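Local coordinates for 2-phospho-L-lactate guanylyltransferase (Methanosarcina mazei, PDB 2I5E), which probably condenses (2S)-2-phospholactate with GTP to give (2S)-lactyl-2-diphospho-5'-guanosine, a step in the biosynthesis of the hydride carrier coenzyme F420, at residues Q50-P56 against A67-E73; G124-L129 against G143-H149; L178-I183 against I193-L199. One frame throughout, in Å; residues are numbered along the deposited sequence.

The three contacts illustrate how chemistry follows place in a fold. Contact 1 and contact 2 reach the same seven-stranded mixed sheet: 50-56 with 67-73 forms its parallel margin, partly buried and held by main-chain hydrogen bonds, whereas 124-129 with 143-149 is a buried junction between an inner antiparallel strand and a helix, held by a main-chain bond, hydroxyls, a histidine and one water. Contact 3 is also buried, but its centre lies farther from that of the chain (19 Å, against 12 Å for contact 2 and 14 Å for contact 1); it joins 178-183 to 193-199 through aliphatic side chains without a hydrogen bond. Contacts 2 and 3 both touch the second subunit.

Contact 1: Q50-P56 against A67-E73; sequences QVDILSP and ARVLLDE. With TRS (2-amino-2-hydroxymethyl-propane-1,3-diol), chain D.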
loop_
_atom_site.group_PDB
_atom_site.type_symbol
_atom_site.label_atom_id
_atom_site.label_comp_id
_atom_site.label_asym_id
_atom_site.label_seq_id
_atom_site.Cartn_x
_atom_site.Cartn_y
_atom_site.Cartn_z
ATOM N N GLN A 50 4.322 4.194 -27.818
ATOM C CA GLN A 50 4.348 5.610 -27.391
ATOM C C GLN A 50 3.437 6.080 -26.239
ATOM O O GLN A 50 2.348 5.557 -25.946
ATOM C CB GLN A 50 4.571 6.642 -28.577
ATOM C CG GLN A 50 3.580 7.888 -28.772
ATOM C CD GLN A 50 3.231 8.188 -30.287
ATOM O OE1 GLN A 50 3.511 9.288 -30.814
ATOM N NE2 GLN A 50 2.586 7.216 -30.959
ATOM N N VAL A 51 3.984 7.091 -25.596
ATOM C CA VAL A 51 3.527 7.610 -24.346
ATOM C C VAL A 51 3.148 9.015 -24.678
ATOM O O VAL A 51 3.931 9.736 -25.269
ATOM C CB VAL A 51 4.683 7.573 -23.349
ATOM C CG1 VAL A 51 4.322 8.239 -22.031
ATOM C CG2 VAL A 51 5.150 6.146 -23.156
ATOM N N ASP A 52 1.939 9.403 -24.304
ATOM C CA ASP A 52 1.521 10.795 -24.371
ATOM C C ASP A 52 1.560 11.458 -22.977
ATOM O O ASP A 52 1.307 10.804 -21.926
ATOM C CB ASP A 52 0.098 10.819 -24.929
ATOM C CG ASP A 52 -0.019 10.041 -26.249
ATOM O OD1 ASP A 52 0.853 10.238 -27.111
ATOM O OD2 ASP A 52 -0.966 9.252 -26.424
ATOM N N ILE A 53 1.810 12.752 -22.917
ATOM C CA ILE A 53 1.764 13.412 -21.631
ATOM C C ILE A 53 0.674 14.366 -21.849
ATOM O O ILE A 53 0.731 15.049 -22.816
ATOM C CB ILE A 53 3.061 14.139 -21.387
ATOM C CG1 ILE A 53 4.187 13.134 -21.242
ATOM C CG2 ILE A 53 2.951 14.996 -20.187
ATOM C CD1 ILE A 53 5.501 13.776 -21.195
ATOM N N LEU A 54 -0.354 14.429 -21.017
ATOM C CA LEU A 54 -1.449 15.351 -21.287
ATOM C C LEU A 54 -1.408 16.464 -20.231
ATOM O O LEU A 54 -1.628 16.234 -19.021
ATOM C CB LEU A 54 -2.748 14.534 -21.260
ATOM C CG LEU A 54 -4.088 15.183 -21.565
ATOM C CD1 LEU A 54 -4.168 15.393 -23.091
ATOM C CD2 LEU A 54 -5.110 14.213 -21.089
ATOM N N SER A 55 -1.066 17.655 -20.687
ATOM C CA SER A 55 -0.658 18.788 -19.878
ATOM C C SER A 55 -1.370 20.055 -20.408
ATOM O O SER A 55 -1.604 20.165 -21.655
ATOM C CB SER A 55 0.833 18.930 -20.055
ATOM O OG SER A 55 1.308 20.131 -19.536
ATOM N N PRO A 56 -1.755 20.978 -19.509
ATOM C CA PRO A 56 -2.503 22.191 -19.945
ATOM C C PRO A 56 -1.619 23.296 -20.534
ATOM O O PRO A 56 -2.124 24.277 -21.124
ATOM C CB PRO A 56 -3.205 22.653 -18.666
ATOM C CG PRO A 56 -2.264 22.252 -17.521
ATOM C CD PRO A 56 -1.543 20.944 -18.043
ATOM N N ALA A 67 8.421 11.327 -24.912
ATOM C CA ALA A 67 6.990 11.144 -24.959
ATOM C C ALA A 67 6.400 12.293 -25.765
ATOM O O ALA A 67 6.943 13.399 -25.799
ATOM C CB ALA A 67 6.409 11.061 -23.479
ATOM N N ARG A 68 5.320 12.023 -26.472
ATOM C CA ARG A 68 4.610 13.069 -27.184
ATOM C C ARG A 68 3.808 14.030 -26.235
ATOM O O ARG A 68 3.060 13.587 -25.404
ATOM C CB ARG A 68 3.712 12.426 -28.244
ATOM C CG ARG A 68 3.009 13.437 -29.098
ATOM C CD ARG A 68 2.319 12.807 -30.257
ATOM N NE ARG A 68 0.931 12.413 -30.006
ATOM C CZ ARG A 68 0.519 11.163 -29.778
ATOM N NH1 ARG A 68 1.392 10.158 -29.736
ATOM N NH2 ARG A 68 -0.780 10.904 -29.615
ATOM N N VAL A 69 3.929 15.330 -26.391
ATOM C CA VAL A 69 3.342 16.212 -25.462
ATOM C C VAL A 69 2.047 16.586 -26.112
ATOM O O VAL A 69 2.028 16.978 -27.269
ATOM C CB VAL A 69 4.211 17.475 -25.162
ATOM C CG1 VAL A 69 3.413 18.507 -24.435
ATOM C CG2 VAL A 69 5.491 17.135 -24.313
ATOM N N LEU A 70 0.953 16.446 -25.381
ATOM C CA LEU A 70 -0.372 16.714 -25.900
ATOM C C LEU A 70 -0.952 17.756 -24.976
ATOM O O LEU A 70 -0.977 17.565 -23.763
ATOM C CB LEU A 70 -1.217 15.447 -25.820
ATOM C CG LEU A 70 -1.342 14.425 -26.940
ATOM C CD1 LEU A 70 -0.115 13.692 -27.010
ATOM C CD2 LEU A 70 -2.431 13.543 -26.501
ATOM N N LEU A 71 -1.450 18.838 -25.522
ATOM C CA LEU A 71 -1.899 19.934 -24.707
ATOM C C LEU A 71 -3.396 20.041 -24.672
ATOM O O LEU A 71 -4.042 19.997 -25.669
ATOM C CB LEU A 71 -1.315 21.249 -25.185
ATOM C CG LEU A 71 0.186 21.418 -25.348
ATOM C CD1 LEU A 71 0.480 22.704 -25.967
ATOM C CD2 LEU A 71 0.881 21.302 -24.066
ATOM N N ASP A 72 -3.932 20.191 -23.487
ATOM C CA ASP A 72 -5.323 20.298 -23.327
ATOM C C ASP A 72 -5.531 21.079 -22.065
ATOM O O ASP A 72 -5.289 20.613 -20.964
ATOM C CB ASP A 72 -5.963 18.896 -23.264
ATOM C CG ASP A 72 -7.483 18.956 -23.278
ATOM O OD1 ASP A 72 -8.046 20.008 -22.930
ATOM O OD2 ASP A 72 -8.125 17.970 -23.667
ATOM N N GLU A 73 -5.975 22.302 -22.223
ATOM C CA GLU A 73 -6.292 23.141 -21.080
ATOM C C GLU A 73 -7.554 22.740 -20.289
ATOM O O GLU A 73 -7.790 23.335 -19.281
ATOM C CB GLU A 73 -6.432 24.564 -21.543
ATOM C CG GLU A 73 -5.373 24.932 -22.618
ATOM C CD GLU A 73 -5.657 26.319 -23.185
ATOM O OE1 GLU A 73 -5.691 26.432 -24.446
ATOM O OE2 GLU A 73 -5.884 27.256 -22.354
HETATM C C TRS D . -5.086 17.737 -18.183
HETATM C C1 TRS D . -4.401 16.467 -17.742
HETATM C C2 TRS D . -4.328 18.366 -19.334
HETATM C C3 TRS D . -5.135 18.689 -16.985
HETATM N N TRS D . -6.418 17.277 -18.582
HETATM O O1 TRS D . -3.194 16.927 -17.230
HETATM O O2 TRS D . -4.278 19.704 -18.971
HETATM O O3 TRS D . -6.122 19.664 -17.032
#
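Two parallel strands, 50-55 and 68-71, form the margin of the mixed sheet in this GT-A-like nucleotidyltransferase fold, with 68-71 outermost within the chain. The main chain supplies a ladder: R68 N to V51 O, I53 N to R68 O and L70 N to I53 O, each 2.9 Å, then S55 N to L70 O at 3.1 Å and D72 N to S55 O at 3.0 Å. On the face carrying D52, L54 and L70, L54 CD1 lies 4.0 Å from L70 CB, and helix 76-86 covers these leucines. On the opposite face, that of I53 and V69, I53 CD1 meets A67 CB at 3.7 Å. D52 OD1 forms a salt bridge with R68 NH1 (2.7 Å), though both atoms are less surely placed, while D52 OD2 bonds to Y83. At the other end a Tris molecule, probably from the crystallisation liquor, makes very short hydrogen bonds: TRS O1 to L54 O at 2.5 Å and TRS O2 to D72 O at 2.4 Å.

Contact 2: G124-L129 against G143-H149; sequences GGTNAL and GSSFLTH
This is a buried junction between a strand and the start of a helix: G124-L129 enters and then follows strand 126-131 of the mixed sheet, and G143-H149 opens helix 145-154. The closest CA pairs are G125 with S145 at 5.2 Å and T126 with F146 at 5.0 Å. G124 has positive phi (68/15); G125 (-73/-177) and T126 (-132/119) are extended, and the chain turns a corner at N127 (-96/-26), which with A128 faces V119 in a classic beta bulge. G143 is also at positive phi (62/-144); S144, centre of an inverse gamma turn, is the N-cap residue without a side-chain capping bond. Characteristically for a helix N-terminus, a first-turn NH finds its acceptor elsewhere: F146 N donates to G124 O at 2.8 Å. A water serves the next NH, accepting from L147 N at 2.8 Å, donating to G124 O at 2.8 Å and hydrogen-bonded to S144 OG at 2.9 Å. T126 OG1 (chi1 m) is hydrogen-bonded to S145 OG (chi1 p) and H149 ND1 (chi1 m), both at 2.9 Å. L129 CD2 (chi1 t) makes a CH-pi contact 3.8 Å from the H149 ring centroid, 2° off the normal. F146 (chi1 t) leads its end away from 124-129, packing with L129 on strand 116-120 and meeting H184 of the second subunit, which places the helix start between sheet and dimer partner.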
loop_
_atom_site.group_PDB
_atom_site.type_symbol
_atom_site.label_atom_id
_atom_site.label_comp_id
_atom_site.label_asym_id
_atom_site.label_seq_id
_atom_site.Cartn_x
_atom_site.Cartn_y
_atom_site.Cartn_z
ATOM N N GLY A 124 -8.573 5.965 -1.333
ATOM C CA GLY A 124 -9.525 5.708 -2.480
ATOM C C GLY A 124 -9.253 6.384 -3.841
ATOM O O GLY A 124 -10.120 6.399 -4.679
ATOM N N GLY A 125 -8.039 6.919 -4.077
ATOM C CA GLY A 125 -7.662 7.441 -5.414
ATOM C C GLY A 125 -7.419 6.305 -6.405
ATOM O O GLY A 125 -7.540 5.160 -6.007
ATOM N N THR A 126 -7.000 6.634 -7.652
ATOM C CA THR A 126 -6.770 5.645 -8.744
ATOM C C THR A 126 -5.429 6.033 -9.279
ATOM O O THR A 126 -5.234 7.175 -9.668
ATOM C CB THR A 126 -7.796 5.843 -9.832
ATOM O OG1 THR A 126 -9.123 5.630 -9.296
ATOM C CG2 THR A 126 -7.594 4.850 -10.989
ATOM N N ASN A 127 -4.476 5.128 -9.210
ATOM C CA ASN A 127 -3.099 5.451 -9.596
ATOM C C ASN A 127 -2.784 5.042 -11.039
ATOM O O ASN A 127 -1.946 5.659 -11.678
ATOM C CB ASN A 127 -2.084 4.788 -8.609
ATOM C CG ASN A 127 -1.873 5.651 -7.338
ATOM O OD1 ASN A 127 -2.338 6.793 -7.263
ATOM N ND2 ASN A 127 -1.179 5.118 -6.378
ATOM N N ALA A 128 -3.495 4.023 -11.562
ATOM C CA ALA A 128 -3.256 3.523 -12.901
ATOM C C ALA A 128 -4.577 2.868 -13.284
ATOM O O ALA A 128 -5.260 2.295 -12.455
ATOM C CB ALA A 128 -2.069 2.436 -12.862
ATOM N N LEU A 129 -4.947 3.029 -14.557
ATOM C CA LEU A 129 -6.173 2.494 -15.079
ATOM C C LEU A 129 -5.853 1.963 -16.491
ATOM O O LEU A 129 -5.373 2.731 -17.343
ATOM C CB LEU A 129 -7.203 3.618 -15.153
ATOM C CG LEU A 129 -8.709 3.327 -15.248
ATOM C CD1 LEU A 129 -9.177 2.203 -14.246
ATOM C CD2 LEU A 129 -9.392 4.655 -14.991
ATOM N N GLY A 143 -11.805 12.682 -5.578
ATOM C CA GLY A 143 -12.776 12.106 -4.661
ATOM C C GLY A 143 -12.537 10.657 -4.564
ATOM O O GLY A 143 -11.407 10.144 -4.571
ATOM N N SER A 144 -13.623 9.954 -4.440
ATOM C CA SER A 144 -13.545 8.571 -4.276
ATOM C C SER A 144 -13.409 7.774 -5.587
ATOM O O SER A 144 -14.208 6.945 -5.868
ATOM C CB SER A 144 -14.757 8.142 -3.530
ATOM O OG SER A 144 -14.551 6.814 -3.170
ATOM N N SER A 145 -12.305 7.939 -6.320
ATOM C CA SER A 145 -12.291 7.547 -7.745
ATOM C C SER A 145 -12.103 6.067 -7.908
ATOM O O SER A 145 -12.506 5.517 -8.903
ATOM C CB SER A 145 -11.210 8.304 -8.521
ATOM O OG SER A 145 -9.882 8.144 -7.969
ATOM N N PHE A 146 -11.417 5.432 -6.961
ATOM C CA PHE A 146 -11.197 3.981 -7.072
ATOM C C PHE A 146 -12.565 3.266 -7.124
ATOM O O PHE A 146 -12.810 2.508 -8.037
ATOM C CB PHE A 146 -10.310 3.440 -5.914
ATOM C CG PHE A 146 -10.258 1.925 -5.848
ATOM C CD1 PHE A 146 -9.477 1.208 -6.761
ATOM C CD2 PHE A 146 -11.039 1.219 -4.925
ATOM C CE1 PHE A 146 -9.463 -0.159 -6.763
ATOM C CE2 PHE A 146 -11.070 -0.149 -4.916
ATOM C CZ PHE A 146 -10.288 -0.868 -5.765
ATOM N N LEU A 147 -13.412 3.464 -6.095
ATOM C CA LEU A 147 -14.777 2.863 -6.024
ATOM C C LEU A 147 -15.601 3.293 -7.251
ATOM O O LEU A 147 -16.205 2.479 -7.869
ATOM C CB LEU A 147 -15.469 3.248 -4.684
ATOM C CG LEU A 147 -14.936 2.564 -3.367
ATOM C CD1 LEU A 147 -15.639 2.981 -2.039
ATOM C CD2 LEU A 147 -14.986 1.037 -3.473
ATOM N N THR A 148 -15.530 4.551 -7.654
ATOM C CA THR A 148 -16.241 5.013 -8.822
ATOM C C THR A 148 -15.893 4.305 -10.138
ATOM O O THR A 148 -16.811 4.008 -10.946
ATOM C CB THR A 148 -16.065 6.478 -8.978
ATOM O OG1 THR A 148 -16.507 7.113 -7.792
ATOM C CG2 THR A 148 -17.001 7.001 -10.120
ATOM N N HIS A 149 -14.591 4.056 -10.388
ATOM C CA HIS A 149 -14.106 3.322 -11.579
ATOM C C HIS A 149 -14.429 1.838 -11.621
ATOM O O HIS A 149 -14.617 1.197 -12.725
ATOM C CB HIS A 149 -12.543 3.486 -11.716
ATOM C CG HIS A 149 -12.117 4.877 -12.067
ATOM N ND1 HIS A 149 -11.010 5.490 -11.511
ATOM C CD2 HIS A 149 -12.596 5.745 -12.996
ATOM C CE1 HIS A 149 -10.901 6.722 -11.989
ATOM N NE2 HIS A 149 -11.824 6.896 -12.918
HETATM O O HOH W 1 -12.469 5.016 -4.008
#

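Contact 3: L178-I183 against I193-L199; sequences LVELLI and IESKFRL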
loop_
_atom_site.group_PDB
_atom_site.type_symbol
_atom_site.label_atom_id
_atom_site.label_comp_id
_atom_site.label_asym_id
_atom_site.label_seq_id
_atom_site.Cartn_x
_atom_site.Cartn_y
_atom_site.Cartn_z
ATOM N N LEU A 178 6.865 10.648 1.486
ATOM C CA LEU A 178 8.324 10.745 1.198
ATOM C C LEU A 178 9.145 9.750 2.052
ATOM O O LEU A 178 10.255 9.333 1.680
ATOM C CB LEU A 178 8.765 12.177 1.517
ATOM C CG LEU A 178 8.174 13.368 0.746
ATOM C CD1 LEU A 178 8.792 14.783 1.200
ATOM C CD2 LEU A 178 8.334 13.110 -0.695
ATOM N N VAL A 179 8.616 9.451 3.247
ATOM C CA VAL A 179 9.058 8.314 4.050
ATOM C C VAL A 179 9.056 7.034 3.208
ATOM O O VAL A 179 10.077 6.335 3.210
ATOM C CB VAL A 179 8.215 8.138 5.316
ATOM C CG1 VAL A 179 8.847 7.062 6.250
ATOM C CG2 VAL A 179 8.252 9.480 6.084
ATOM N N GLU A 180 7.980 6.739 2.460
ATOM C CA GLU A 180 7.879 5.490 1.741
ATOM C C GLU A 180 8.885 5.529 0.612
ATOM O O GLU A 180 9.417 4.546 0.237
ATOM C CB GLU A 180 6.474 5.268 1.102
ATOM C CG GLU A 180 5.285 5.300 2.052
ATOM C CD GLU A 180 5.372 4.165 3.080
ATOM O OE1 GLU A 180 6.052 3.141 2.866
ATOM O OE2 GLU A 180 4.835 4.304 4.166
ATOM N N LEU A 181 9.020 6.673 -0.030
ATOM C CA LEU A 181 9.992 6.831 -1.102
ATOM C C LEU A 181 11.473 6.563 -0.603
ATOM O O LEU A 181 12.267 5.883 -1.271
ATOM C CB LEU A 181 9.877 8.251 -1.667
ATOM C CG LEU A 181 10.719 8.507 -2.929
ATOM C CD1 LEU A 181 10.612 7.324 -4.001
ATOM C CD2 LEU A 181 10.299 9.842 -3.503
ATOM N N LEU A 182 11.810 7.183 0.524
ATOM C CA LEU A 182 13.105 6.932 1.140
ATOM C C LEU A 182 13.286 5.428 1.518
ATOM O O LEU A 182 14.320 4.794 1.197
ATOM C CB LEU A 182 13.359 7.895 2.294
ATOM C CG LEU A 182 13.721 9.329 1.893
ATOM C CD1 LEU A 182 14.026 10.209 3.180
ATOM C CD2 LEU A 182 14.695 9.588 0.726
ATOM N N ILE A 183 12.275 4.819 2.136
ATOM C CA ILE A 183 12.438 3.404 2.458
ATOM C C ILE A 183 12.540 2.487 1.216
ATOM O O ILE A 183 13.394 1.637 1.201
ATOM C CB ILE A 183 11.313 2.873 3.349
ATOM C CG1 ILE A 183 11.263 3.702 4.651
ATOM C CG2 ILE A 183 11.377 1.305 3.410
ATOM C CD1 ILE A 183 11.980 3.235 5.808
ATOM N N ILE A 193 15.124 13.786 -2.684
ATOM C CA ILE A 193 14.614 13.814 -1.305
ATOM C C ILE A 193 15.718 13.423 -0.345
ATOM O O ILE A 193 15.900 14.062 0.639
ATOM C CB ILE A 193 13.384 12.819 -1.152
ATOM C CG1 ILE A 193 12.256 13.278 -2.048
ATOM C CG2 ILE A 193 12.927 12.752 0.353
ATOM C CD1 ILE A 193 11.732 14.663 -1.670
ATOM N N GLU A 194 16.436 12.332 -0.636
ATOM C CA GLU A 194 17.525 11.866 0.294
ATOM C C GLU A 194 18.590 12.946 0.541
ATOM O O GLU A 194 19.153 12.992 1.594
ATOM C CB GLU A 194 18.186 10.600 -0.234
ATOM C CG GLU A 194 18.648 9.788 0.961
ATOM C CD GLU A 194 19.586 8.726 0.626
ATOM O OE1 GLU A 194 19.523 8.282 -0.550
ATOM O OE2 GLU A 194 20.399 8.343 1.526
ATOM N N SER A 195 18.761 13.862 -0.432
ATOM C CA SER A 195 19.668 14.996 -0.350
ATOM C C SER A 195 19.162 16.092 0.551
ATOM O O SER A 195 19.906 16.991 0.886
ATOM C CB SER A 195 19.989 15.512 -1.798
ATOM O OG SER A 195 18.949 16.334 -2.327
ATOM N N LYS A 196 17.901 16.037 0.962
ATOM C CA LYS A 196 17.329 17.064 1.765
ATOM C C LYS A 196 16.844 16.546 3.088
ATOM O O LYS A 196 16.703 17.339 3.963
ATOM C CB LYS A 196 16.157 17.794 1.024
ATOM C CG LYS A 196 16.591 18.442 -0.372
ATOM C CD LYS A 196 15.338 18.944 -1.203
ATOM C CE LYS A 196 15.801 19.773 -2.386
ATOM N NZ LYS A 196 15.922 21.227 -1.964
ATOM N N PHE A 197 16.530 15.246 3.219
ATOM C CA PHE A 197 16.021 14.683 4.489
ATOM C C PHE A 197 16.658 13.345 4.826
ATOM O O PHE A 197 17.198 12.648 3.966
ATOM C CB PHE A 197 14.506 14.453 4.412
ATOM C CG PHE A 197 13.728 15.648 3.988
ATOM C CD1 PHE A 197 13.165 16.482 4.960
ATOM C CD2 PHE A 197 13.495 15.900 2.622
ATOM C CE1 PHE A 197 12.412 17.604 4.612
ATOM C CE2 PHE A 197 12.736 17.010 2.231
ATOM C CZ PHE A 197 12.221 17.898 3.216
ATOM N N ARG A 198 16.499 12.946 6.068
ATOM C CA ARG A 198 16.819 11.650 6.569
ATOM C C ARG A 198 15.617 11.099 7.285
ATOM O O ARG A 198 14.737 11.847 7.714
ATOM C CB ARG A 198 17.988 11.783 7.603
ATOM C CG ARG A 198 18.033 13.139 8.193
ATOM C CD ARG A 198 19.256 13.397 9.051
ATOM N NE ARG A 198 18.895 12.746 10.231
ATOM C CZ ARG A 198 18.697 13.277 11.430
ATOM N NH1 ARG A 198 18.912 14.549 11.713
ATOM N NH2 ARG A 198 18.313 12.419 12.366
ATOM N N LEU A 199 15.587 9.777 7.477
ATOM C CA LEU A 199 14.642 9.122 8.411
ATOM C C LEU A 199 15.120 9.127 9.885
ATOM O O LEU A 199 16.251 8.886 10.190
ATOM C CB LEU A 199 14.395 7.676 7.942
ATOM C CG LEU A 199 13.900 7.665 6.478
ATOM C CD1 LEU A 199 13.777 6.273 5.855
ATOM C CD2 LEU A 199 12.520 8.446 6.319
#
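Segment 178-183 is a run of helix 175-184, with L182 N bonded to L178 O and I183 N to V179 O, both at 2.9 Å. Opposite it the chain leaves helix 188-194, turns at S195 and K196, and becomes a strand at 197-199. The short helix and strand axes cross at -78° and approach to 9.3 Å, so the helix runs steeply across the strand. The nearest CA atoms are L182 and E194, 6.7 Å apart, followed by V179 with L199 at 7.1 Å and L178 with I193 at 7.4 Å.

L182 is the central side chain and spans both elements of the partner segment. Its CD2 lies 3.6 Å from I193 CG2, and its CD1 is 3.9 Å from L199 CD2 and 4.4 Å from F197 CB. On the helix 188-194 side, L178 CD2 meets I193 CD1 at 3.9 Å and L181 CD2 meets I193 CG1 at 4.2 Å. On the strand side, V179 CG1 touches L199 CD2 at 3.9 Å. The CA-to-CB bond of I183 points away, yet its CD1 returns to within 3.5 Å of L199 CD1. F31 of helix 25-45 touches L178, L181 and I193, while V206 of strand 206-210 adjoins V179 and L199.

E180 points away from this apolar interface and bonds to G123 of the second subunit, while I183 packs on F146 of that chain. The result is a hydrophobic junction in which helix 175-184 packs on the end of helix 188-194 and crosses the C-terminal two-stranded antiparallel sheet, 197-201 with 206-210, beside the homodimer interface.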